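Local atomic coordinates of mannitol dehydrogenase (PDB entry 1LJ8), a protein that probably oxidises mannitol at its second carbon, acting as a mannitol 2-dehydrogenase of the long-chain family, and binds NAD as its cofactor. Residues Leu337-Thr340 with Pro341-Pro345; Leu449-Glu452 with Glu453-Gly456; Gly167-Cys170 with Ala171-Gln175. All coordinates share one frame; numbering follows the deposited sequence.

Three short-range contacts, each between residues a turn or so apart, sample two domains of one chain. Interaction 3 comes first in sequence, on helix 165-178 of the Rossmann domain that carries NAD. Interactions 1 and 2 follow in that order within the C-terminal domain, the former where helix 325-339 runs out, the latter spanning the short helix 452-455. Their centres lie about 23 Å apart, whereas the centre of interaction 3 is about 40 Å from that of interaction 1 and about 32 Å from that of interaction 2; none touches another. Thus one contact belongs to the cofactor-binding domain, near the bound NAD, and two to the C-terminal domain, each local to its own helix.

Interaction 1: residues Leu337-Thr340 with Pro341-Pro345; sequences LDVT and PNLAP
Val339 and Leu343 meet one turn apart, CG1 of Val339 reaching CD2 of Leu343 at 4.1 Å. The two side chains cross at a slant rather than lying alongside. In Val339, CG1 stands opposite the backbone N (chi1 179°), the branch turned to the leucine; Leu343 swings its CG to the N side of its own backbone (chi1 -59°), which brings CG 3.6 Å from Val339 O. Both also rest on Leu298, so the pair belongs to the packing between helix 289-313 and the end of helix 325-339 with the loop that follows it. Here the chain tightens into a 3-10 turn before entering the loop that leads to helix 351-362. Asn342 N bonds to Val339 O at 2.9 Å, and Leu343 N to Thr340 O at 3.1 Å. Pro341 has no N-H to offer at this point; its ring lies across the preceding turn, with CG 3.7 Å from Leu337 O. The Asn342 amide folds back over the same turn, bringing ND2 2.9 Å from Asp338 O, while its OD1 accepts from Arg398, whose guanidinium group also bonds to Leu337 O and so serves both the last helical turn and the 3-10 turn. Thr340 OG1 is hydrogen-bonded to Met335 O and Lys355, and Asp338 makes a salt bridge to Arg402.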
ATOM      1  N   LEU A 337       7.783   0.012 -23.239  1.00 15.90           N
ATOM      2  CA  LEU A 337       6.862   0.135 -24.371  1.00 15.91           C
ATOM      3  C   LEU A 337       5.416   0.420 -24.028  1.00 17.10           C
ATOM      4  O   LEU A 337       4.697   1.058 -24.803  1.00 17.36           O
ATOM      5  CB  LEU A 337       6.899  -1.137 -25.198  1.00 17.22           C
ATOM      6  CG  LEU A 337       8.300  -1.597 -25.630  1.00 18.22           C
ATOM      7  CD1 LEU A 337       8.202  -2.988 -26.241  1.00 21.18           C
ATOM      8  CD2 LEU A 337       8.878  -0.582 -26.639  1.00 21.53           C
ATOM      9  N   ASP A 338       4.980  -0.032 -22.850  1.00 15.27           N
ATOM     10  CA  ASP A 338       3.573   0.148 -22.506  1.00 14.26           C
ATOM     11  C   ASP A 338       3.299   1.298 -21.566  1.00 14.58           C
ATOM     12  O   ASP A 338       2.392   2.091 -21.824  1.00 15.92           O
ATOM     13  CB  ASP A 338       2.990  -1.168 -21.924  1.00 16.56           C
ATOM     14  CG  ASP A 338       3.121  -2.357 -22.905  1.00 20.89           C
ATOM     15  OD1 ASP A 338       3.071  -2.098 -24.138  1.00 21.07           O
ATOM     16  OD2 ASP A 338       3.260  -3.535 -22.458  1.00 20.09           O
ATOM     17  N   VAL A 339       4.091   1.408 -20.501  1.00 13.06           N
ATOM     18  CA  VAL A 339       3.845   2.465 -19.520  1.00 12.89           C
ATOM     19  C   VAL A 339       4.499   3.812 -19.821  1.00 14.62           C
ATOM     20  O   VAL A 339       3.845   4.840 -19.759  1.00 14.80           O
ATOM     21  CB  VAL A 339       4.317   1.987 -18.070  1.00 14.21           C
ATOM     22  CG1 VAL A 339       4.092   3.119 -17.032  1.00 14.31           C
ATOM     23  CG2 VAL A 339       3.551   0.669 -17.684  1.00 13.43           C
ATOM     24  N   THR A 340       5.791   3.796 -20.138  1.00 14.95           N
ATOM     25  CA  THR A 340       6.526   5.049 -20.329  1.00 15.80           C
ATOM     26  C   THR A 340       5.892   6.081 -21.235  1.00 16.35           C
ATOM     27  O   THR A 340       5.794   7.261 -20.858  1.00 15.60           O
ATOM     28  CB  THR A 340       8.019   4.753 -20.753  1.00 18.03           C
ATOM     29  OG1 THR A 340       8.699   4.112 -19.659  1.00 16.43           O
ATOM     30  CG2 THR A 340       8.755   6.057 -21.064  1.00 17.94           C
ATOM     31  N   PRO A 341       5.415   5.674 -22.420  1.00 16.72           N
ATOM     32  CA  PRO A 341       4.796   6.671 -23.323  1.00 17.71           C
ATOM     33  C   PRO A 341       3.554   7.343 -22.747  1.00 18.05           C
ATOM     34  O   PRO A 341       3.075   8.354 -23.289  1.00 18.09           O
ATOM     35  CB  PRO A 341       4.407   5.851 -24.565  1.00 18.25           C
ATOM     36  CG  PRO A 341       5.336   4.656 -24.555  1.00 19.38           C
ATOM     37  CD  PRO A 341       5.404   4.325 -23.030  1.00 18.50           C
ATOM     38  N   ASN A 342       2.991   6.770 -21.689  1.00 15.29           N
ATOM     39  CA  ASN A 342       1.752   7.313 -21.126  1.00 16.43           C
ATOM     40  C   ASN A 342       1.986   8.320 -19.994  1.00 16.19           C
ATOM     41  O   ASN A 342       1.032   8.977 -19.525  1.00 18.84           O
ATOM     42  CB  ASN A 342       0.883   6.187 -20.507  1.00 16.86           C
ATOM     43  CG  ASN A 342       0.693   4.982 -21.423  1.00 17.60           C
ATOM     44  OD1 ASN A 342       0.919   5.061 -22.626  1.00 18.81           O
ATOM     45  ND2 ASN A 342       0.265   3.852 -20.838  1.00 15.84           N
ATOM     46  N   LEU A 343       3.220   8.419 -19.537  1.00 15.56           N
ATOM     47  CA  LEU A 343       3.535   9.246 -18.366  1.00 15.29           C
ATOM     48  C   LEU A 343       3.634  10.737 -18.583  1.00 18.78           C
ATOM     49  O   LEU A 343       4.208  11.193 -19.574  1.00 17.21           O
ATOM     50  CB  LEU A 343       4.853   8.748 -17.727  1.00 15.59           C
ATOM     51  CG  LEU A 343       4.804   7.277 -17.284  1.00 15.00           C
ATOM     52  CD1 LEU A 343       6.179   6.822 -16.719  1.00 15.99           C
ATOM     53  CD2 LEU A 343       3.704   7.141 -16.180  1.00 15.67           C
ATOM     54  N   ALA A 344       3.056  11.473 -17.636  1.00 17.58           N
ATOM     55  CA  ALA A 344       3.112  12.928 -17.622  1.00 19.90           C
ATOM     56  C   ALA A 344       4.547  13.273 -17.272  1.00 20.35           C
ATOM     57  O   ALA A 344       5.298  12.462 -16.710  1.00 20.26           O
ATOM     58  CB  ALA A 344       2.143  13.488 -16.578  1.00 18.74           C
ATOM     59  N   PRO A 345       4.966  14.491 -17.608  1.00 22.99           N
ATOM     60  CA  PRO A 345       6.328  14.932 -17.322  1.00 21.44           C
ATOM     61  C   PRO A 345       6.619  14.883 -15.822  1.00 20.53           C
ATOM     62  O   PRO A 345       5.738  15.166 -14.999  1.00 19.90           O
ATOM     63  CB  PRO A 345       6.337  16.387 -17.840  1.00 23.44           C
ATOM     64  CG  PRO A 345       5.333  16.355 -18.981  1.00 23.58           C
ATOM     65  CD  PRO A 345       4.209  15.496 -18.392  1.00 22.72           C
TER

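Interaction 2: residues Leu449-Glu452 with Glu453-Gly456; sequences LAVE and EIFG
Val451 holds the N-cap position of the one-turn helix 452-455, and Gly456 is the first residue to leave it. Val451 contributes its carbonyl: Val451 O accepts from both Phe455 N, at 2.9 Å and almost straight (N-H...O 177°), and Ile454 N at 3.0 Å, the second donor coming from above the carbonyl plane. Its side chain takes part as well. CG1 of Val451 touches CG1 of Ile454 at 3.8 Å and also meets the carboxylate of Glu453, 3.5 Å from CD. Glu453 curls back to reach it: CG sits between the backbone N and carbonyl carbon (chi1 62°), and the chain bends again at chi2 (-88°). A salt bridge from OE2 to Arg430 holds that carboxylate. Within the C-terminal domain, Val451 also packs on Phe433 and Leu437 of helix 431-437, while Phe455 lies against Val407 and Trp410 of helix 401-413. CG2 of Ile454 sits over the centre of one face of the Phe455 ring. At the far end Gly456, with positive phi, gives its N-H to Glu452 O at 2.9 Å, and a water donates to both Leu449 O and Gly456 O, bridging the approach to the helix and its exit.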
ATOM      1  N   LEU A 449     -13.517 -10.836 -16.953  1.00 18.59           N
ATOM      2  CA  LEU A 449     -13.330  -9.502 -17.503  1.00 19.05           C
ATOM      3  C   LEU A 449     -14.537  -8.581 -17.375  1.00 19.80           C
ATOM      4  O   LEU A 449     -14.410  -7.377 -17.610  1.00 18.25           O
ATOM      5  CB  LEU A 449     -12.880  -9.593 -18.977  1.00 18.62           C
ATOM      6  CG  LEU A 449     -11.594 -10.380 -19.256  1.00 19.20           C
ATOM      7  CD1 LEU A 449     -11.247 -10.307 -20.777  1.00 20.06           C
ATOM      8  CD2 LEU A 449     -10.433  -9.812 -18.406  1.00 18.72           C
ATOM      9  N   ALA A 450     -15.694  -9.147 -17.014  1.00 18.77           N
ATOM     10  CA  ALA A 450     -16.934  -8.394 -16.828  1.00 20.91           C
ATOM     11  C   ALA A 450     -17.131  -7.778 -15.412  1.00 19.98           C
ATOM     12  O   ALA A 450     -18.172  -7.167 -15.136  1.00 19.04           O
ATOM     13  CB  ALA A 450     -18.142  -9.307 -17.173  1.00 21.27           C
ATOM     14  N   VAL A 451     -16.157  -7.920 -14.518  1.00 18.86           N
ATOM     15  CA  VAL A 451     -16.295  -7.324 -13.175  1.00 17.94           C
ATOM     16  C   VAL A 451     -15.859  -5.859 -13.285  1.00 18.82           C
ATOM     17  O   VAL A 451     -14.668  -5.532 -13.250  1.00 16.60           O
ATOM     18  CB  VAL A 451     -15.478  -8.058 -12.125  1.00 18.18           C
ATOM     19  CG1 VAL A 451     -15.783  -7.446 -10.745  1.00 16.82           C
ATOM     20  CG2 VAL A 451     -15.819  -9.595 -12.161  1.00 18.54           C
ATOM     21  N   GLU A 452     -16.849  -4.984 -13.385  1.00 16.88           N
ATOM     22  CA  GLU A 452     -16.585  -3.577 -13.627  1.00 20.42           C
ATOM     23  C   GLU A 452     -15.750  -2.847 -12.587  1.00 17.31           C
ATOM     24  O   GLU A 452     -14.905  -2.030 -12.966  1.00 17.22           O
ATOM     25  CB  GLU A 452     -17.904  -2.827 -13.888  1.00 23.29           C
ATOM     26  CG  GLU A 452     -17.681  -1.449 -14.491  1.00 31.09           C
ATOM     27  CD  GLU A 452     -18.993  -0.702 -14.814  1.00 35.37           C
ATOM     28  OE1 GLU A 452     -20.009  -1.378 -15.099  1.00 37.63           O
ATOM     29  OE2 GLU A 452     -18.988   0.553 -14.796  1.00 36.72           O
ATOM     30  N   GLU A 453     -15.908  -3.176 -11.304  1.00 18.41           N
ATOM     31  CA  GLU A 453     -15.117  -2.483 -10.297  1.00 18.14           C
ATOM     32  C   GLU A 453     -13.650  -2.956 -10.271  1.00 17.34           C
ATOM     33  O   GLU A 453     -12.832  -2.421  -9.494  1.00 17.47           O
ATOM     34  CB  GLU A 453     -15.720  -2.635  -8.899  1.00 19.97           C
ATOM     35  CG  GLU A 453     -15.769  -4.076  -8.429  1.00 20.05           C
ATOM     36  CD  GLU A 453     -17.045  -4.801  -8.850  1.00 21.96           C
ATOM     37  OE1 GLU A 453     -17.635  -4.476  -9.914  1.00 20.54           O
ATOM     38  OE2 GLU A 453     -17.416  -5.730  -8.106  1.00 23.35           O
ATOM     39  N   ILE A 454     -13.326  -3.951 -11.103  1.00 15.86           N
ATOM     40  CA  ILE A 454     -11.932  -4.395 -11.192  1.00 16.44           C
ATOM     41  C   ILE A 454     -11.381  -3.963 -12.550  1.00 17.61           C
ATOM     42  O   ILE A 454     -10.335  -3.312 -12.619  1.00 17.44           O
ATOM     43  CB  ILE A 454     -11.766  -5.958 -11.096  1.00 17.31           C
ATOM     44  CG1 ILE A 454     -12.303  -6.466  -9.748  1.00 15.91           C
ATOM     45  CG2 ILE A 454     -10.267  -6.361 -11.252  1.00 16.78           C
ATOM     46  CD1 ILE A 454     -12.240  -8.020  -9.595  1.00 17.72           C
ATOM     47  N   PHE A 455     -12.095  -4.283 -13.633  1.00 16.24           N
ATOM     48  CA  PHE A 455     -11.547  -4.010 -14.958  1.00 16.51           C
ATOM     49  C   PHE A 455     -12.106  -2.883 -15.796  1.00 17.20           C
ATOM     50  O   PHE A 455     -11.607  -2.641 -16.891  1.00 16.70           O
ATOM     51  CB  PHE A 455     -11.563  -5.295 -15.817  1.00 16.83           C
ATOM     52  CG  PHE A 455     -10.744  -6.423 -15.222  1.00 16.84           C
ATOM     53  CD1 PHE A 455     -11.375  -7.508 -14.574  1.00 16.16           C
ATOM     54  CD2 PHE A 455      -9.351  -6.376 -15.259  1.00 16.61           C
ATOM     55  CE1 PHE A 455     -10.620  -8.523 -13.973  1.00 15.26           C
ATOM     56  CE2 PHE A 455      -8.576  -7.402 -14.649  1.00 15.89           C
ATOM     57  CZ  PHE A 455      -9.205  -8.468 -14.013  1.00 15.19           C
ATOM     58  N   GLY A 456     -13.136  -2.210 -15.309  1.00 15.70           N
ATOM     59  CA  GLY A 456     -13.675  -1.106 -16.082  1.00 16.73           C
ATOM     60  C   GLY A 456     -14.474  -1.529 -17.287  1.00 18.05           C
ATOM     61  O   GLY A 456     -14.813  -2.704 -17.419  1.00 18.74           O
TER
HETATM   62  O   HOH W   1     -15.808  -5.078 -16.602  1.00 20.31           O

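Interaction 3: residues Gly167-Cys170 with Ala171-Gln175; sequences GFIC and AALTQ
Ile169 and Leu173, one turn apart on the same helix, lie side by side and point the same way, with CG2 of Ile169 3.6 Å from CD1 of Leu173. The isoleucine carries CG1 on the N side of its backbone (chi1 -75°), and this puts CG2 opposite the backbone N, on the flank facing the leucine. Leu173 has a similar first torsion, which brings its CG 3.3 Å from Ile169 O, the carbonyl that takes the Leu173 N-H at 2.9 Å; the extended chi2 (170°) then carries CD1 to CG2 of Ile169. Regular alpha-helical bonds run through the rest: Ala171 N to Gly167 O, Ala172 N to Phe168 O, and Thr174 N to Cys170 O. Thr174 turns OG1 back along the helix, 3.0 Å from Cys170 O; a bond from this hydroxyl to the carbonyl is not settled, since the same proton could go to a different acceptor. The small methyls of Ala171 and Ala172 lie close to the carbonyls of the previous turn, CB of Ala172 3.5 Å from Phe168 O. Helix 165-178 of the Rossmann domain is thus packed on several sides: the side chain of Phe168, about 8 Å from the bound NAD, and Ala172 meet helix 112-119; Ile169 and Cys170 rest on helix 195-210; and Leu173 meets Trp217 and Ile218 of helix 212-221, as well as Phe184 in the loop just before strand 185-188.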
ATOM      1  N   GLY A 167     -16.759   6.405   8.614  1.00 15.32           N
ATOM      2  CA  GLY A 167     -17.643   6.616   9.763  1.00 13.11           C
ATOM      3  C   GLY A 167     -16.874   7.187  10.930  1.00 12.94           C
ATOM      4  O   GLY A 167     -17.349   8.111  11.603  1.00 13.43           O
ATOM      5  N   PHE A 168     -15.677   6.663  11.188  1.00 13.36           N
ATOM      6  CA  PHE A 168     -14.880   7.197  12.290  1.00 12.25           C
ATOM      7  C   PHE A 168     -14.429   8.617  12.047  1.00 14.10           C
ATOM      8  O   PHE A 168     -14.474   9.463  12.958  1.00 13.16           O
ATOM      9  CB  PHE A 168     -13.668   6.292  12.596  1.00 12.70           C
ATOM     10  CG  PHE A 168     -14.007   5.184  13.536  1.00 13.83           C
ATOM     11  CD1 PHE A 168     -14.144   3.872  13.078  1.00 14.35           C
ATOM     12  CD2 PHE A 168     -14.282   5.475  14.892  1.00 14.31           C
ATOM     13  CE1 PHE A 168     -14.551   2.846  13.950  1.00 15.54           C
ATOM     14  CE2 PHE A 168     -14.696   4.432  15.764  1.00 13.09           C
ATOM     15  CZ  PHE A 168     -14.823   3.136  15.267  1.00 14.18           C
ATOM     16  N   ILE A 169     -13.925   8.899  10.837  1.00 12.27           N
ATOM     17  CA  ILE A 169     -13.509  10.279  10.588  1.00 12.70           C
ATOM     18  C   ILE A 169     -14.696  11.256  10.691  1.00 12.41           C
ATOM     19  O   ILE A 169     -14.552  12.318  11.278  1.00 14.44           O
ATOM     20  CB  ILE A 169     -12.836  10.410   9.196  1.00 12.28           C
ATOM     21  CG1 ILE A 169     -11.428   9.804   9.322  1.00 13.03           C
ATOM     22  CG2 ILE A 169     -12.771  11.884   8.735  1.00 13.25           C
ATOM     23  CD1 ILE A 169     -10.740   9.581   7.962  1.00 14.40           C
ATOM     24  N   CYS A 170     -15.847  10.905  10.139  1.00 15.27           N
ATOM     25  CA  CYS A 170     -16.993  11.836  10.230  1.00 16.02           C
ATOM     26  C   CYS A 170     -17.434  12.027  11.645  1.00 16.44           C
ATOM     27  O   CYS A 170     -17.746  13.144  12.048  1.00 15.62           O
ATOM     28  CB  CYS A 170     -18.182  11.339   9.409  1.00 18.73           C
ATOM     29  SG  CYS A 170     -17.948  11.646   7.642  1.00 20.07           S
ATOM     30  N   ALA A 171     -17.481  10.941  12.424  1.00 14.90           N
ATOM     31  CA  ALA A 171     -17.917  11.128  13.807  1.00 15.64           C
ATOM     32  C   ALA A 171     -16.913  11.996  14.578  1.00 15.99           C
ATOM     33  O   ALA A 171     -17.300  12.803  15.441  1.00 15.89           O
ATOM     34  CB  ALA A 171     -18.118   9.750  14.521  1.00 14.80           C
ATOM     35  N   ALA A 172     -15.611  11.842  14.308  1.00 15.51           N
ATOM     36  CA  ALA A 172     -14.621  12.639  15.005  1.00 13.90           C
ATOM     37  C   ALA A 172     -14.730  14.114  14.609  1.00 15.02           C
ATOM     38  O   ALA A 172     -14.597  14.990  15.469  1.00 15.41           O
ATOM     39  CB  ALA A 172     -13.173  12.151  14.694  1.00 14.47           C
ATOM     40  N   LEU A 173     -14.939  14.373  13.318  1.00 14.93           N
ATOM     41  CA  LEU A 173     -15.004  15.772  12.878  1.00 15.26           C
ATOM     42  C   LEU A 173     -16.234  16.449  13.467  1.00 17.34           C
ATOM     43  O   LEU A 173     -16.159  17.598  13.867  1.00 17.85           O
ATOM     44  CB  LEU A 173     -15.005  15.854  11.354  1.00 15.00           C
ATOM     45  CG  LEU A 173     -13.615  15.483  10.742  1.00 13.82           C
ATOM     46  CD1 LEU A 173     -13.752  15.344   9.228  1.00 13.96           C
ATOM     47  CD2 LEU A 173     -12.572  16.570  11.044  1.00 13.51           C
ATOM     48  N   THR A 174     -17.343  15.728  13.533  1.00 18.73           N
ATOM     49  CA  THR A 174     -18.562  16.292  14.125  1.00 19.11           C
ATOM     50  C   THR A 174     -18.321  16.679  15.591  1.00 19.75           C
ATOM     51  O   THR A 174     -18.685  17.789  16.033  1.00 19.18           O
ATOM     52  CB  THR A 174     -19.700  15.281  14.016  1.00 20.38           C
ATOM     53  OG1 THR A 174     -19.983  15.065  12.626  1.00 20.93           O
ATOM     54  CG2 THR A 174     -20.962  15.795  14.742  1.00 21.69           C
ATOM     55  N   GLN A 175     -17.685  15.778  16.340  1.00 18.52           N
ATOM     56  CA  GLN A 175     -17.362  16.027  17.754  1.00 18.85           C
ATOM     57  C   GLN A 175     -16.396  17.213  17.900  1.00 20.70           C
ATOM     58  O   GLN A 175     -16.578  18.064  18.802  1.00 19.77           O
ATOM     59  CB  GLN A 175     -16.760  14.754  18.375  1.00 19.51           C
ATOM     60  CG  GLN A 175     -16.557  14.814  19.903  1.00 21.88           C
ATOM     61  CD  GLN A 175     -16.312  13.440  20.494  1.00 21.28           C
ATOM     62  OE1 GLN A 175     -17.139  12.536  20.339  1.00 25.03           O
ATOM     63  NE2 GLN A 175     -15.186  13.270  21.192  1.00 21.83           N
TER